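Isoaspartyl dipeptidase (Fervidobacterium islandicum, PDB 7CDH) probably hydrolyses isoaspartyl (beta-aspartyl) dipeptides as a zinc-dependent peptidase of the amidohydrolase family, with a likely part in protein repair. Local coordinates at residues A[189-203]-A[218-231]. Numbering follows the deposited sequence.
Sequences AGIVNFHVGSGKRGI and QHLYPTHMSRSRKL. With ZN (zinc ion), chain K; GOL (glycerol), chain C.
Y221 O is gripped by two donors on opposite faces of its carbonyl plane: the side-chain amide N193 ND2 at 3.0 Å and the backbone F194 N at 3.2 Å. N193 can reach it because CG stands anti to its own backbone N (chi1 178°), and its OD1 is held by H61, a ligand of the second zinc. V192 N to H219 O (2.8 Å) and T223 N to F194 O (2.9 Å) continue the parallel pairing of strands 191-196 and 220-223, joined through helix 204-212 as a beta-alpha-beta unit of the TIM-barrel fold. At the strand starts, H219 ND1 donates to G190 O (2.9 Å), 37° above that carbonyl plane; a leucine here would probably leave G190 O without this donor and the loop leading into strand 191-196 less firmly held. Beyond the strands, R227 NE bonds V196 O at 3.0 Å, the guanidinium laying one face over G197. The neighbouring strands bring H195, near the end of 191-196, and H224, just after 220-223, to one zinc shared with E156: H195 ND1 binds at 2.1 Å, H224 NE2 at 2.3 Å, ring planes 66° apart. D161 and T248 hold their other nitrogens and would probably steady both rings, consistent with a binuclear M38 metallopeptidase centre.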
loop_
_atom_site.group_PDB
_atom_site.type_symbol
_atom_site.label_atom_id
_atom_site.label_comp_id
_atom_site.label_asym_id
_atom_site.label_seq_id
_atom_site.Cartn_x
_atom_site.Cartn_y
_atom_site.Cartn_z
ATOM N N ALA A 189 16.225 3.306 26.990
ATOM C CA ALA A 189 15.268 3.588 28.093
ATOM C C ALA A 189 13.812 3.446 27.628
ATOM O O ALA A 189 13.003 3.000 28.423
ATOM C CB ALA A 189 15.511 4.966 28.666
ATOM N N GLY A 190 13.483 3.893 26.422
ATOM C CA GLY A 190 12.115 3.853 25.894
ATOM C C GLY A 190 11.216 4.861 26.574
ATOM O O GLY A 190 10.305 4.440 27.271
ATOM N N ILE A 191 11.459 6.150 26.371
ATOM C CA ILE A 191 10.721 7.232 27.074
ATOM C C ILE A 191 9.509 7.619 26.224
ATOM O O ILE A 191 9.624 7.656 25.002
ATOM C CB ILE A 191 11.660 8.425 27.336
ATOM C CG1 ILE A 191 12.855 8.023 28.209
ATOM C CG2 ILE A 191 10.898 9.603 27.919
ATOM C CD1 ILE A 191 12.490 7.153 29.410
ATOM N N VAL A 192 8.355 7.790 26.839
ATOM C CA VAL A 192 7.237 8.558 26.243
ATOM C C VAL A 192 7.288 9.934 26.907
ATOM O O VAL A 192 7.159 9.973 28.107
ATOM C CB VAL A 192 5.874 7.871 26.449
ATOM C CG1 VAL A 192 4.743 8.647 25.787
ATOM C CG2 VAL A 192 5.912 6.436 25.960
ATOM N N ASN A 193 7.507 10.992 26.125
ATOM C CA ASN A 193 7.476 12.397 26.574
ATOM C C ASN A 193 6.079 12.930 26.249
ATOM O O ASN A 193 5.677 12.906 25.060
ATOM C CB ASN A 193 8.635 13.172 25.951
ATOM C CG ASN A 193 8.666 14.644 26.301
ATOM O OD1 ASN A 193 8.886 15.478 25.437
ATOM N ND2 ASN A 193 8.526 14.968 27.569
ATOM N N PHE A 194 5.341 13.343 27.278
ATOM C CA PHE A 194 3.981 13.914 27.138
ATOM C C PHE A 194 4.112 15.425 27.205
ATOM O O PHE A 194 4.625 15.920 28.218
ATOM C CB PHE A 194 3.046 13.420 28.238
ATOM C CG PHE A 194 2.765 11.952 28.151
ATOM C CD1 PHE A 194 1.870 11.458 27.224
ATOM C CD2 PHE A 194 3.439 11.058 28.954
ATOM C CE1 PHE A 194 1.631 10.097 27.129
ATOM C CE2 PHE A 194 3.206 9.693 28.849
ATOM C CZ PHE A 194 2.298 9.220 27.940
ATOM N N HIS A 195 3.707 16.117 26.139
ATOM C CA HIS A 195 3.348 17.543 26.226
ATOM C C HIS A 195 2.038 17.645 26.998
ATOM O O HIS A 195 1.008 17.151 26.505
ATOM C CB HIS A 195 3.237 18.176 24.852
ATOM C CG HIS A 195 2.592 19.513 24.891
ATOM N ND1 HIS A 195 3.334 20.671 24.899
ATOM C CD2 HIS A 195 1.288 19.866 24.988
ATOM C CE1 HIS A 195 2.495 21.697 24.962
ATOM N NE2 HIS A 195 1.222 21.235 25.010
ATOM N N VAL A 196 2.067 18.262 28.174
ATOM C CA VAL A 196 0.819 18.433 28.955
ATOM C C VAL A 196 0.353 19.873 28.828
ATOM O O VAL A 196 1.082 20.776 29.243
ATOM C CB VAL A 196 0.974 18.041 30.429
ATOM C CG1 VAL A 196 -0.378 18.129 31.117
ATOM C CG2 VAL A 196 1.578 16.656 30.581
ATOM N N GLY A 197 -0.834 20.059 28.273
ATOM C CA GLY A 197 -1.430 21.385 28.119
ATOM C C GLY A 197 -2.130 21.790 29.396
ATOM O O GLY A 197 -1.828 21.220 30.439
ATOM N N SER A 198 -3.055 22.734 29.306
ATOM C CA SER A 198 -3.686 23.364 30.481
ATOM C C SER A 198 -5.080 22.770 30.680
ATOM O O SER A 198 -5.794 23.262 31.543
ATOM C CB SER A 198 -3.717 24.834 30.283
ATOM O OG SER A 198 -4.259 25.114 29.007
ATOM N N GLY A 199 -5.440 21.736 29.912
ATOM C CA GLY A 199 -6.743 21.071 30.045
ATOM C C GLY A 199 -6.947 20.466 31.429
ATOM O O GLY A 199 -5.963 20.033 32.064
ATOM N N LYS A 200 -8.203 20.367 31.853
ATOM C CA LYS A 200 -8.582 19.992 33.240
ATOM C C LYS A 200 -8.142 18.558 33.517
ATOM O O LYS A 200 -7.827 18.268 34.652
ATOM C CB LYS A 200 -10.076 20.235 33.479
ATOM C CG LYS A 200 -10.405 21.703 33.730
ATOM C CD LYS A 200 -11.876 21.950 34.012
ATOM C CE LYS A 200 -12.436 23.170 33.303
ATOM N NZ LYS A 200 -13.760 22.881 32.700
ATOM N N ARG A 201 -8.067 17.702 32.513
ATOM C CA ARG A 201 -7.658 16.289 32.697
ATOM C C ARG A 201 -6.184 16.186 33.123
ATOM O O ARG A 201 -5.829 15.158 33.687
ATOM C CB ARG A 201 -7.943 15.511 31.414
ATOM C CG ARG A 201 -9.420 15.222 31.172
ATOM C CD ARG A 201 -9.705 14.620 29.802
ATOM N NE ARG A 201 -9.410 15.566 28.725
ATOM C CZ ARG A 201 -9.597 15.350 27.418
ATOM N NH1 ARG A 201 -10.108 14.203 27.005
ATOM N NH2 ARG A 201 -9.281 16.289 26.530
ATOM N N GLY A 202 -5.334 17.186 32.898
ATOM C CA GLY A 202 -3.904 17.123 33.285
ATOM C C GLY A 202 -3.265 15.785 32.912
ATOM O O GLY A 202 -3.411 15.390 31.761
ATOM N N ILE A 203 -2.614 15.099 33.867
ATOM C CA ILE A 203 -1.933 13.795 33.690
ATOM C C ILE A 203 -2.775 12.624 34.231
ATOM O O ILE A 203 -2.176 11.590 34.578
ATOM C CB ILE A 203 -0.516 13.815 34.282
ATOM C CG1 ILE A 203 -0.471 14.112 35.784
ATOM C CG2 ILE A 203 0.377 14.762 33.476
ATOM C CD1 ILE A 203 0.902 13.816 36.433
ATOM N N GLN A 218 8.518 4.650 35.056
ATOM C CA GLN A 218 9.808 5.287 34.627
ATOM C C GLN A 218 9.840 5.632 33.119
ATOM O O GLN A 218 10.729 6.364 32.670
ATOM C CB GLN A 218 10.984 4.358 34.955
ATOM C CG GLN A 218 11.243 4.185 36.455
ATOM C CD GLN A 218 10.466 3.094 37.169
ATOM O OE1 GLN A 218 9.754 2.272 36.572
ATOM N NE2 GLN A 218 10.588 3.093 38.489
ATOM N N HIS A 219 8.953 5.067 32.325
ATOM C CA HIS A 219 8.861 5.347 30.879
ATOM C C HIS A 219 8.065 6.630 30.645
ATOM O O HIS A 219 8.053 7.069 29.508
ATOM C CB HIS A 219 8.208 4.170 30.155
ATOM C CG HIS A 219 8.984 2.907 30.267
ATOM N ND1 HIS A 219 10.182 2.709 29.578
ATOM C CD2 HIS A 219 8.742 1.782 30.984
ATOM C CE1 HIS A 219 10.641 1.503 29.866
ATOM N NE2 HIS A 219 9.777 0.918 30.745
ATOM N N LEU A 220 7.367 7.151 31.658
ATOM C CA LEU A 220 6.344 8.211 31.491
ATOM C C LEU A 220 6.934 9.505 32.015
ATOM O O LEU A 220 7.175 9.609 33.198
ATOM C CB LEU A 220 5.064 7.858 32.239
ATOM C CG LEU A 220 4.506 6.453 32.018
ATOM C CD1 LEU A 220 3.265 6.243 32.882
ATOM C CD2 LEU A 220 4.202 6.168 30.543
ATOM N N TYR A 221 7.133 10.456 31.126
ATOM C CA TYR A 221 7.969 11.636 31.361
ATOM C C TYR A 221 7.175 12.824 30.879
ATOM O O TYR A 221 7.357 13.248 29.755
ATOM C CB TYR A 221 9.253 11.453 30.570
ATOM C CG TYR A 221 10.302 12.502 30.800
ATOM C CD1 TYR A 221 10.676 12.889 32.079
ATOM C CD2 TYR A 221 10.977 13.053 29.733
ATOM C CE1 TYR A 221 11.684 13.821 32.287
ATOM C CE2 TYR A 221 11.979 13.990 29.921
ATOM C CZ TYR A 221 12.332 14.379 31.198
ATOM O OH TYR A 221 13.349 15.275 31.344
ATOM N N PRO A 222 6.225 13.338 31.680
ATOM C CA PRO A 222 5.463 14.528 31.296
ATOM C C PRO A 222 6.308 15.803 31.397
ATOM O O PRO A 222 7.098 15.844 32.274
ATOM C CB PRO A 222 4.337 14.548 32.323
ATOM C CG PRO A 222 4.962 13.941 33.555
ATOM C CD PRO A 222 5.827 12.822 32.997
ATOM N N THR A 223 6.084 16.806 30.544
ATOM C CA THR A 223 6.763 18.127 30.626
ATOM C C THR A 223 5.701 19.223 30.811
ATOM O O THR A 223 4.508 18.882 30.847
ATOM C CB THR A 223 7.722 18.334 29.440
ATOM O OG1 THR A 223 8.435 19.558 29.658
ATOM C CG2 THR A 223 7.024 18.372 28.099
ATOM N N HIS A 224 6.131 20.485 30.932
ATOM C CA HIS A 224 5.276 21.664 31.240
ATOM C C HIS A 224 4.577 21.458 32.577
ATOM O O HIS A 224 3.499 21.941 32.757
ATOM C CB HIS A 224 4.254 21.938 30.124
ATOM C CG HIS A 224 4.925 21.932 28.802
ATOM N ND1 HIS A 224 6.064 22.672 28.578
ATOM C CD2 HIS A 224 4.698 21.213 27.689
ATOM C CE1 HIS A 224 6.517 22.418 27.375
ATOM N NE2 HIS A 224 5.695 21.534 26.814
ATOM N N MET A 225 5.200 20.734 33.477
ATOM C CA MET A 225 4.581 20.344 34.762
ATOM C C MET A 225 4.655 21.477 35.802
ATOM O O MET A 225 4.027 21.305 36.811
ATOM C CB MET A 225 5.246 19.066 35.258
ATOM C CG MET A 225 4.833 17.900 34.383
ATOM S SD MET A 225 3.039 17.658 34.293
ATOM C CE MET A 225 2.697 17.136 35.974
ATOM N N SER A 226 5.256 22.634 35.498
ATOM C CA SER A 226 5.119 23.874 36.309
ATOM C C SER A 226 4.139 24.857 35.661
ATOM O O SER A 226 4.060 25.960 36.112
ATOM C CB SER A 226 6.459 24.526 36.598
ATOM O OG SER A 226 7.129 24.946 35.417
ATOM N N ARG A 227 3.375 24.455 34.656
ATOM C CA ARG A 227 2.422 25.344 33.937
ATOM C C ARG A 227 1.455 25.977 34.954
ATOM O O ARG A 227 1.084 27.134 34.786
ATOM C CB ARG A 227 1.758 24.500 32.846
ATOM C CG ARG A 227 0.548 25.117 32.167
ATOM C CD ARG A 227 -0.208 24.107 31.309
ATOM N NE ARG A 227 0.612 23.518 30.266
ATOM C CZ ARG A 227 1.009 24.157 29.166
ATOM N NH1 ARG A 227 1.773 23.542 28.272
ATOM N NH2 ARG A 227 0.668 25.418 28.975
ATOM N N SER A 228 1.061 25.252 35.995
ATOM C CA SER A 228 0.188 25.761 37.083
ATOM C C SER A 228 0.525 25.059 38.402
ATOM O O SER A 228 1.050 23.906 38.354
ATOM C CB SER A 228 -1.257 25.578 36.729
ATOM O OG SER A 228 -1.696 24.261 37.021
ATOM N N ARG A 229 0.238 25.709 39.537
ATOM C CA ARG A 229 0.389 25.063 40.874
ATOM C C ARG A 229 -0.429 23.763 40.863
ATOM O O ARG A 229 0.072 22.770 41.357
ATOM C CB ARG A 229 0.004 25.963 42.064
ATOM C CG ARG A 229 0.294 25.297 43.409
ATOM C CD ARG A 229 0.253 26.110 44.698
ATOM N NE ARG A 229 1.402 26.999 44.872
ATOM C CZ ARG A 229 1.429 28.301 44.542
ATOM N NH1 ARG A 229 0.372 28.895 44.011
ATOM N NH2 ARG A 229 2.525 29.014 44.740
ATOM N N LYS A 230 -1.645 23.768 40.320
ATOM C CA LYS A 230 -2.533 22.580 40.363
ATOM C C LYS A 230 -1.852 21.434 39.586
ATOM O O LYS A 230 -1.758 20.302 40.122
ATOM C CB LYS A 230 -3.932 22.953 39.868
ATOM C CG LYS A 230 -4.969 21.845 40.016
ATOM C CD LYS A 230 -6.418 22.329 40.147
ATOM C CE LYS A 230 -7.434 21.374 39.547
ATOM N NZ LYS A 230 -7.769 21.722 38.142
ATOM N N LEU A 231 -1.318 21.704 38.395
ATOM C CA LEU A 231 -0.619 20.647 37.621
ATOM C C LEU A 231 0.638 20.194 38.372
ATOM O O LEU A 231 0.925 18.965 38.384
ATOM C CB LEU A 231 -0.254 21.137 36.218
ATOM C CG LEU A 231 0.357 20.074 35.319
ATOM C CD1 LEU A 231 -0.465 18.792 35.347
ATOM C CD2 LEU A 231 0.501 20.600 33.912
HETATM ZN ZN ZN K . 5.388 21.044 24.559
HETATM C C1 GOL C . -6.086 20.359 35.748
HETATM O O1 GOL C . -6.994 19.709 36.632
HETATM C C2 GOL C . -4.716 20.449 36.370
HETATM O O2 GOL C . -4.318 19.141 36.808
HETATM C C3 GOL C . -3.682 21.085 35.453
HETATM O O3 GOL C . -4.090 22.347 34.913
HETATM O O HOH W 1 12.422 3.848 31.459
#